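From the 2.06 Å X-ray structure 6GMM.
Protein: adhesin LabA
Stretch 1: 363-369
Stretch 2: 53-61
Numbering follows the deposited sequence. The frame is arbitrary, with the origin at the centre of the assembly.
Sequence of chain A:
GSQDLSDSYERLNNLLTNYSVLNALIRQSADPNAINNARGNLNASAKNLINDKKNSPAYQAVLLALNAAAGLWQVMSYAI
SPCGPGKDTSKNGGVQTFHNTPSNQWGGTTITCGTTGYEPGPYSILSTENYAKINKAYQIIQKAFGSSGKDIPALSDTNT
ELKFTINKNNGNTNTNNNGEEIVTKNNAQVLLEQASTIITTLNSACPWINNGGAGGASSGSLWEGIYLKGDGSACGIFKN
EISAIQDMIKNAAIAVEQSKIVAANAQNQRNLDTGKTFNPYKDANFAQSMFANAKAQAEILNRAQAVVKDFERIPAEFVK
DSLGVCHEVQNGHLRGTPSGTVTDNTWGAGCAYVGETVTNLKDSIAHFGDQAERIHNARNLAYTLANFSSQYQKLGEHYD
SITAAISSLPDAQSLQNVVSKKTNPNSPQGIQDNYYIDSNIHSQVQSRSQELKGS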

ATOM      1  N   ASP A 363       3.904   9.916  -7.976  1.00 29.61           N
ATOM      2  CA  ASP A 363       4.095  11.336  -7.642  1.00 31.42           C
ATOM      3  C   ASP A 363       3.709  11.625  -6.188  1.00 33.07           C
ATOM      4  O   ASP A 363       4.437  12.349  -5.528  1.00 31.44           O
ATOM      5  CB  ASP A 363       3.307  12.261  -8.598  1.00 35.03           C
ATOM      6  CG  ASP A 363       3.874  12.377 -10.012  1.00 49.21           C
ATOM      7  OD1 ASP A 363       4.905  11.715 -10.302  1.00 48.17           O
ATOM      8  OD2 ASP A 363       3.287  13.132 -10.830  1.00 59.94           O
ATOM      9  N   SER A 364       2.589  11.036  -5.689  1.00 27.81           N
ATOM     10  CA  SER A 364       2.122  11.239  -4.316  1.00 26.91           C
ATOM     11  C   SER A 364       3.085  10.653  -3.300  1.00 31.26           C
ATOM     12  O   SER A 364       3.233  11.219  -2.224  1.00 30.98           O
ATOM     13  CB  SER A 364       0.719  10.669  -4.116  1.00 28.77           C
ATOM     14  OG  SER A 364       0.763   9.323  -3.670  1.00 29.49           O
ATOM     15  N   ILE A 365       3.723   9.516  -3.632  1.00 28.45           N
ATOM     16  CA  ILE A 365       4.713   8.854  -2.763  1.00 28.38           C
ATOM     17  C   ILE A 365       5.988   9.709  -2.705  1.00 34.39           C
ATOM     18  O   ILE A 365       6.475  10.006  -1.615  1.00 34.69           O
ATOM     19  CB  ILE A 365       4.964   7.392  -3.217  1.00 30.03           C
ATOM     20  CG1 ILE A 365       3.681   6.554  -3.015  1.00 29.64           C
ATOM     21  CG2 ILE A 365       6.165   6.765  -2.490  1.00 28.50           C
ATOM     22  CD1 ILE A 365       3.659   5.190  -3.725  1.00 39.30           C
ATOM     23  N   ALA A 366       6.476  10.173  -3.873  1.00 33.30           N
ATOM     24  CA  ALA A 366       7.647  11.056  -3.954  1.00 35.03           C
ATOM     25  C   ALA A 366       7.415  12.362  -3.177  1.00 42.46           C
ATOM     26  O   ALA A 366       8.309  12.800  -2.453  1.00 44.03           O
ATOM     27  CB  ALA A 366       7.977  11.362  -5.407  1.00 36.84           C
ATOM     28  N   HIS A 367       6.210  12.958  -3.288  1.00 40.63           N
ATOM     29  CA  HIS A 367       5.882  14.191  -2.571  1.00 42.05           C
ATOM     30  C   HIS A 367       5.695  13.952  -1.082  1.00 40.82           C
ATOM     31  O   HIS A 367       5.667  14.918  -0.326  1.00 40.46           O
ATOM     32  CB  HIS A 367       4.654  14.882  -3.165  1.00 44.97           C
ATOM     33  CG  HIS A 367       4.950  15.656  -4.416  1.00 51.65           C
ATOM     34  ND1 HIS A 367       4.649  15.143  -5.675  1.00 53.76           N
ATOM     35  CD2 HIS A 367       5.496  16.890  -4.565  1.00 56.29           C
ATOM     36  CE1 HIS A 367       5.019  16.074  -6.542  1.00 55.47           C
ATOM     37  NE2 HIS A 367       5.528  17.148  -5.924  1.00 57.27           N
ATOM     38  N   PHE A 368       5.574  12.677  -0.657  1.00 33.12           N
ATOM     39  CA  PHE A 368       5.427  12.325   0.762  1.00 30.92           C
ATOM     40  C   PHE A 368       6.784  12.111   1.495  1.00 33.81           C
ATOM     41  O   PHE A 368       6.790  11.722   2.677  1.00 30.44           O
ATOM     42  CB  PHE A 368       4.532  11.095   0.920  1.00 30.57           C
ATOM     43  CG  PHE A 368       3.638  11.159   2.129  1.00 31.36           C
ATOM     44  CD1 PHE A 368       2.558  12.036   2.170  1.00 35.68           C
ATOM     45  CD2 PHE A 368       3.833  10.303   3.202  1.00 32.79           C
ATOM     46  CE1 PHE A 368       1.703  12.070   3.278  1.00 36.32           C
ATOM     47  CE2 PHE A 368       2.978  10.337   4.311  1.00 35.31           C
ATOM     48  CZ  PHE A 368       1.926  11.229   4.348  1.00 33.92           C
ATOM     49  N   GLY A 369       7.889  12.380   0.776  1.00 31.31           N
ATOM     50  CA  GLY A 369       9.275  12.212   1.202  1.00 32.14           C
ATOM     51  C   GLY A 369       9.617  12.733   2.583  1.00 35.91           C
ATOM     52  O   GLY A 369      10.017  11.952   3.459  1.00 34.15           O
TER
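Stretch 2 (53-61) KKNSPAYQA

Stretch 2 (53-61) packs against stretch 1 (363-369) from a point more than 300 residues away in the same chain, and together the two bury 265 Å². Stretch 1 is helical from its start at Asp363, the helix having begun earlier in the chain, and includes a type I turn from Ala366 to Gly369. Stretch 2 opens with a type I turn from Lys53 to Ser56 and becomes helical at Pro57, continuing past Ala61. The backbones come closest where the turn of stretch 2 passes the helix, with Ser364 CA 5.0 Å from Asn55 CA.

Pro57 and Ser364 cover the most surface, and each directs its CA-to-CB bond toward the other stretch. Ser364 OG lies 3.1 Å from Pro57 CA and 3.4 Å from Pro57 CG. Ser364 OG also lies 3.3 Å from Pro57 N, but a proline nitrogen carries no hydrogen to share, so this is packing and not a hydrogen bond; the hydroxyl is hydrogen-bonded just outside the stretches. The proline ring also meets two apolar neighbours: Ile365 CG1 is 3.7 Å from Pro57 CB, and Pro57 CD lies over one face of the Phe368 ring, 4.1 Å from Phe368 CD1.

Asn55 contributes mainly through its backbone. No direct hydrogen bond joins the stretches; instead, one water donates to both Asn55 O (2.7 Å) and Ser364 O (2.9 Å), linking two carbonyls that could not bond to each other.

Contacts within stretch 2 hold its shape. Ser56, its CA-to-CB bond pointing away from stretch 1, caps the helix: Ser56 OG accepts from Tyr59 N at 3.1 Å and, weakly, from Ala58 N at 3.2 Å. Gln60 NE2 donates to Lys53 O at 2.8 Å, tying the first helical turn back to the start of the preceding turn, while Gln60 CG stands 4.1 Å from Ser364 OG.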

ATOM      1  N   LYS A  53      -7.142  13.380  -1.103  1.00 31.37           N
ATOM      2  CA  LYS A  53      -7.348  12.474  -2.215  1.00 30.84           C
ATOM      3  C   LYS A  53      -6.127  12.514  -3.147  1.00 36.13           C
ATOM      4  O   LYS A  53      -5.452  11.497  -3.325  1.00 34.15           O
ATOM      5  CB  LYS A  53      -8.638  12.835  -2.985  1.00 32.57           C
ATOM      6  CG  LYS A  53      -9.936  12.699  -2.188  1.00 37.21           C
ATOM      7  CD  LYS A  53     -11.142  12.740  -3.128  1.00 47.13           C
ATOM      8  CE  LYS A  53     -12.471  12.833  -2.417  1.00 51.58           C
ATOM      9  NZ  LYS A  53     -13.602  12.475  -3.311  1.00 43.44           N
ATOM     10  N   LYS A  54      -5.837  13.697  -3.717  1.00 35.42           N
ATOM     11  CA  LYS A  54      -4.769  13.874  -4.690  1.00 36.76           C
ATOM     12  C   LYS A  54      -3.391  13.548  -4.134  1.00 39.86           C
ATOM     13  O   LYS A  54      -2.693  12.716  -4.716  1.00 39.05           O
ATOM     14  CB  LYS A  54      -4.821  15.281  -5.314  1.00 41.91           C
ATOM     15  CG  LYS A  54      -3.786  15.550  -6.406  1.00 60.35           C
ATOM     16  CD  LYS A  54      -4.000  16.943  -7.008  1.00 73.69           C
ATOM     17  CE  LYS A  54      -2.712  17.685  -7.285  1.00 83.50           C
ATOM     18  NZ  LYS A  54      -2.968  19.056  -7.815  1.00 90.42           N
ATOM     19  N   ASN A  55      -3.017  14.157  -2.997  1.00 35.58           N
ATOM     20  CA  ASN A  55      -1.696  13.949  -2.429  1.00 33.90           C
ATOM     21  C   ASN A  55      -1.660  12.849  -1.342  1.00 33.45           C
ATOM     22  O   ASN A  55      -0.764  12.850  -0.489  1.00 34.29           O
ATOM     23  CB  ASN A  55      -1.124  15.285  -1.960  1.00 41.33           C
ATOM     24  CG  ASN A  55      -1.060  16.294  -3.090  1.00 66.46           C
ATOM     25  OD1 ASN A  55      -0.419  16.067  -4.127  1.00 56.23           O
ATOM     26  ND2 ASN A  55      -1.791  17.391  -2.948  1.00 61.44           N
ATOM     27  N   SER A  56      -2.599  11.882  -1.402  1.00 24.66           N
ATOM     28  CA  SER A  56      -2.564  10.766  -0.471  1.00 22.85           C
ATOM     29  C   SER A  56      -2.134   9.489  -1.166  1.00 23.96           C
ATOM     30  O   SER A  56      -2.916   8.960  -1.947  1.00 25.24           O
ATOM     31  CB  SER A  56      -3.894  10.547   0.234  1.00 25.39           C
ATOM     32  OG  SER A  56      -3.890   9.260   0.838  1.00 32.00           O
ATOM     33  N   PRO A  57      -0.949   8.925  -0.835  1.00 19.39           N
ATOM     34  CA  PRO A  57      -0.567   7.631  -1.424  1.00 18.66           C
ATOM     35  C   PRO A  57      -1.543   6.506  -1.056  1.00 23.10           C
ATOM     36  O   PRO A  57      -1.670   5.574  -1.835  1.00 24.46           O
ATOM     37  CB  PRO A  57       0.828   7.369  -0.861  1.00 19.41           C
ATOM     38  CG  PRO A  57       1.322   8.714  -0.370  1.00 22.57           C
ATOM     39  CD  PRO A  57       0.095   9.427   0.093  1.00 19.44           C
ATOM     40  N   ALA A  58      -2.276   6.623   0.069  1.00 19.40           N
ATOM     41  CA  ALA A  58      -3.261   5.622   0.493  1.00 19.63           C
ATOM     42  C   ALA A  58      -4.438   5.639  -0.526  1.00 24.98           C
ATOM     43  O   ALA A  58      -4.687   4.650  -1.219  1.00 22.28           O
ATOM     44  CB  ALA A  58      -3.758   5.955   1.893  1.00 20.55           C
ATOM     45  N   TYR A  59      -5.075   6.814  -0.686  1.00 22.64           N
ATOM     46  CA  TYR A  59      -6.152   7.044  -1.643  1.00 21.39           C
ATOM     47  C   TYR A  59      -5.727   6.683  -3.068  1.00 22.41           C
ATOM     48  O   TYR A  59      -6.442   5.928  -3.710  1.00 22.14           O
ATOM     49  CB  TYR A  59      -6.617   8.500  -1.574  1.00 23.32           C
ATOM     50  CG  TYR A  59      -7.877   8.745  -2.370  1.00 26.01           C
ATOM     51  CD1 TYR A  59      -9.134   8.584  -1.791  1.00 27.93           C
ATOM     52  CD2 TYR A  59      -7.816   9.193  -3.688  1.00 26.50           C
ATOM     53  CE1 TYR A  59     -10.297   8.872  -2.501  1.00 29.32           C
ATOM     54  CE2 TYR A  59      -8.968   9.515  -4.394  1.00 28.33           C
ATOM     55  CZ  TYR A  59     -10.209   9.309  -3.815  1.00 32.00           C
ATOM     56  OH  TYR A  59     -11.334   9.600  -4.533  1.00 30.07           O
ATOM     57  N   GLN A  60      -4.558   7.174  -3.552  1.00 18.64           N
ATOM     58  CA  GLN A  60      -4.101   6.819  -4.904  1.00 18.60           C
ATOM     59  C   GLN A  60      -3.833   5.329  -4.997  1.00 20.20           C
ATOM     60  O   GLN A  60      -4.060   4.766  -6.055  1.00 18.13           O
ATOM     61  CB  GLN A  60      -2.842   7.589  -5.320  1.00 20.25           C
ATOM     62  CG  GLN A  60      -3.001   9.100  -5.266  1.00 29.83           C
ATOM     63  CD  GLN A  60      -4.008   9.557  -6.280  1.00 34.38           C
ATOM     64  OE1 GLN A  60      -3.910   9.228  -7.461  1.00 29.01           O
ATOM     65  NE2 GLN A  60      -5.022  10.281  -5.830  1.00 23.06           N
ATOM     66  N   ALA A  61      -3.388   4.668  -3.904  1.00 17.81           N
ATOM     67  CA  ALA A  61      -3.150   3.205  -4.001  1.00 17.46           C
ATOM     68  C   ALA A  61      -4.427   2.458  -4.295  1.00 21.38           C
ATOM     69  O   ALA A  61      -4.429   1.562  -5.148  1.00 22.64           O
ATOM     70  CB  ALA A  61      -2.484   2.656  -2.742  1.00 17.21           C
TER
HETATM   71  O   HOH W   1       1.752  13.563  -1.304  1.00 21.09           O